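Local coordinates for protein phenol hydroxylase component phN (Pseudomonas stutzeri, PDB 3U52) that probably hydroxylates phenols as the diiron-bearing oxygenase component of a bacterial multicomponent phenol hydroxylase, at residues 292-295 against 296-300. Sequence-based numbering, arbitrary orientation.
Sequences SEAW and EVYYE
Tyr-299 CB stands over one face of the Trp-295 indole, 3.8 Å from the centroid of its six-membered ring, as a CH-pi contact. The phenol ring is slid off to the side, so the near-parallel pair (planes at 28°) barely overlaps, and the closest carbons are Trp-295 CZ2 and Tyr-299 CD1 at 3.5 Å. At the indole edge, in its plane, Glu-300 OE1 approaches Trp-295 CD1 at 3.3 Å, with the carboxylate plane turned well away from that of the ring. Both aromatic side chains leave the helix with CG anti to the backbone N (chi1 -171° at Trp-295, -180° at Tyr-299), which sets them side by side, pointing the same way. Their polar ends are held by the neighbouring helix 321-327: Trp-295 NE1 bonds to Asn-325 OD1 and Tyr-299 OH to Gln-321 OE1, while Glu-300 OE1 forms a salt bridge with Lys-328. Cutting Trp-295 back to an alanine is likely to leave Asn-325 OD1 without its indole donor and to open a gap over Tyr-299 CB. Farther round the helix, Ala-294 CB meets Tyr-298 CD1 at 4.2 Å. In the backbone, Trp-295 O accepts from two amides, Tyr-299 N from above the carbonyl plane and Glu-300 N within it, each at 2.9 Å. The second bond, from five residues on, marks a pi-type turn in helix 291-310, where an i+5 bond joins the i+4 bond at the same carbonyl within this largely helical diiron hydroxylase subunit.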
ATOM      1  N   SER A 292      34.597  -1.959   7.297  1.00 19.26           N
ATOM      2  CA  SER A 292      35.685  -1.003   7.298  1.00 20.95           C
ATOM      3  C   SER A 292      35.293   0.308   6.496  1.00 21.32           C
ATOM      4  O   SER A 292      35.491   1.456   6.951  1.00 21.40           O
ATOM      5  CB  SER A 292      36.892  -1.717   6.685  1.00 21.57           C
ATOM      6  OG  SER A 292      37.925  -0.778   6.537  1.00 28.36           O
ATOM      7  N   GLU A 293      34.656   0.133   5.340  1.00 20.31           N
ATOM      8  CA  GLU A 293      34.174   1.265   4.544  1.00 20.94           C
ATOM      9  C   GLU A 293      33.053   2.038   5.243  1.00 20.35           C
ATOM     10  O   GLU A 293      33.013   3.260   5.142  1.00 21.40           O
ATOM     11  CB  GLU A 293      33.647   0.788   3.172  1.00 21.08           C
ATOM     12  CG  GLU A 293      34.747   0.445   2.138  1.00 25.89           C
ATOM     13  CD  GLU A 293      34.247  -0.388   0.955  1.00 29.79           C
ATOM     14  OE1 GLU A 293      33.171  -1.035   1.044  1.00 28.22           O
ATOM     15  OE2 GLU A 293      34.946  -0.390  -0.094  1.00 32.98           O
ATOM     16  N   ALA A 294      32.088   1.334   5.849  1.00 18.90           N
ATOM     17  CA  ALA A 294      31.028   1.977   6.631  1.00 18.34           C
ATOM     18  C   ALA A 294      31.577   2.788   7.815  1.00 18.37           C
ATOM     19  O   ALA A 294      31.167   3.934   8.039  1.00 18.61           O
ATOM     20  CB  ALA A 294      30.011   0.909   7.122  1.00 18.59           C
ATOM     21  N   TRP A 295      32.501   2.212   8.580  1.00 19.11           N
ATOM     22  CA  TRP A 295      33.132   2.944   9.685  1.00 20.20           C
ATOM     23  C   TRP A 295      33.842   4.222   9.218  1.00 21.26           C
ATOM     24  O   TRP A 295      33.727   5.303   9.838  1.00 20.19           O
ATOM     25  CB  TRP A 295      34.158   2.077  10.452  1.00 18.40           C
ATOM     26  CG  TRP A 295      34.626   2.757  11.687  1.00 18.54           C
ATOM     27  CD1 TRP A 295      35.849   3.402  11.875  1.00 19.12           C
ATOM     28  CD2 TRP A 295      33.917   2.888  12.937  1.00 21.45           C
ATOM     29  NE1 TRP A 295      35.913   3.924  13.168  1.00 18.32           N
ATOM     30  CE2 TRP A 295      34.752   3.635  13.827  1.00 19.50           C
ATOM     31  CE3 TRP A 295      32.644   2.468  13.398  1.00 21.00           C
ATOM     32  CZ2 TRP A 295      34.358   3.944  15.151  1.00 20.11           C
ATOM     33  CZ3 TRP A 295      32.246   2.814  14.722  1.00 21.38           C
ATOM     34  CH2 TRP A 295      33.106   3.538  15.568  1.00 17.39           C
ATOM     35  N   GLU A 296      34.620   4.072   8.152  1.00 22.41           N
ATOM     36  CA  GLU A 296      35.378   5.159   7.589  1.00 23.20           C
ATOM     37  C   GLU A 296      34.507   6.336   7.108  1.00 23.41           C
ATOM     38  O   GLU A 296      34.838   7.517   7.320  1.00 24.17           O
ATOM     39  CB  GLU A 296      36.179   4.578   6.442  1.00 23.41           C
ATOM     40  CG  GLU A 296      37.333   5.440   6.018  1.00 31.21           C
ATOM     41  CD  GLU A 296      38.301   4.682   5.097  1.00 39.21           C
ATOM     42  OE1 GLU A 296      38.772   5.324   4.126  1.00 44.75           O
ATOM     43  OE2 GLU A 296      38.554   3.461   5.324  1.00 40.62           O
ATOM     44  N   VAL A 297      33.390   6.036   6.465  1.00 22.72           N
ATOM     45  CA  VAL A 297      32.506   7.085   5.990  1.00 23.45           C
ATOM     46  C   VAL A 297      31.643   7.649   7.105  1.00 23.60           C
ATOM     47  O   VAL A 297      31.579   8.857   7.305  1.00 24.62           O
ATOM     48  CB  VAL A 297      31.631   6.548   4.825  1.00 24.41           C
ATOM     49  CG1 VAL A 297      30.574   7.605   4.373  1.00 26.12           C
ATOM     50  CG2 VAL A 297      32.560   6.130   3.680  1.00 26.00           C
ATOM     51  N   TYR A 298      30.977   6.782   7.851  1.00 22.18           N
ATOM     52  CA  TYR A 298      29.978   7.259   8.780  1.00 22.57           C
ATOM     53  C   TYR A 298      30.567   7.762  10.080  1.00 21.19           C
ATOM     54  O   TYR A 298      30.022   8.671  10.679  1.00 21.64           O
ATOM     55  CB  TYR A 298      28.880   6.214   9.011  1.00 22.56           C
ATOM     56  CG  TYR A 298      28.156   5.951   7.729  1.00 26.15           C
ATOM     57  CD1 TYR A 298      28.265   4.730   7.089  1.00 27.85           C
ATOM     58  CD2 TYR A 298      27.393   6.952   7.129  1.00 26.25           C
ATOM     59  CE1 TYR A 298      27.609   4.503   5.885  1.00 31.86           C
ATOM     60  CE2 TYR A 298      26.744   6.743   5.932  1.00 31.20           C
ATOM     61  CZ  TYR A 298      26.853   5.522   5.313  1.00 33.80           C
ATOM     62  OH  TYR A 298      26.198   5.306   4.109  1.00 35.65           O
ATOM     63  N   TYR A 299      31.667   7.183  10.525  1.00 20.18           N
ATOM     64  CA  TYR A 299      32.252   7.687  11.735  1.00 20.03           C
ATOM     65  C   TYR A 299      33.465   8.518  11.425  1.00 20.83           C
ATOM     66  O   TYR A 299      33.535   9.663  11.875  1.00 21.23           O
ATOM     67  CB  TYR A 299      32.611   6.590  12.781  1.00 19.82           C
ATOM     68  CG  TYR A 299      33.208   7.256  14.003  1.00 20.58           C
ATOM     69  CD1 TYR A 299      34.600   7.328  14.183  1.00 18.92           C
ATOM     70  CD2 TYR A 299      32.378   7.914  14.932  1.00 20.17           C
ATOM     71  CE1 TYR A 299      35.149   8.025  15.252  1.00 22.61           C
ATOM     72  CE2 TYR A 299      32.922   8.606  15.994  1.00 21.55           C
ATOM     73  CZ  TYR A 299      34.292   8.674  16.145  1.00 23.59           C
ATOM     74  OH  TYR A 299      34.792   9.342  17.265  1.00 25.43           O
ATOM     75  N   GLU A 300      34.454   7.991  10.717  1.00 20.29           N
ATOM     76  CA  GLU A 300      35.703   8.777  10.610  1.00 21.77           C
ATOM     77  C   GLU A 300      35.479  10.132   9.873  1.00 22.16           C
ATOM     78  O   GLU A 300      35.920  11.175  10.344  1.00 23.24           O
ATOM     79  CB  GLU A 300      36.842   7.967   9.988  1.00 21.25           C
ATOM     80  CG  GLU A 300      37.349   6.871  10.925  1.00 23.90           C
ATOM     81  CD  GLU A 300      38.471   6.049  10.324  1.00 31.13           C
ATOM     82  OE1 GLU A 300      38.433   4.807  10.438  1.00 31.06           O
ATOM     83  OE2 GLU A 300      39.376   6.651   9.723  1.00 32.41           O
TER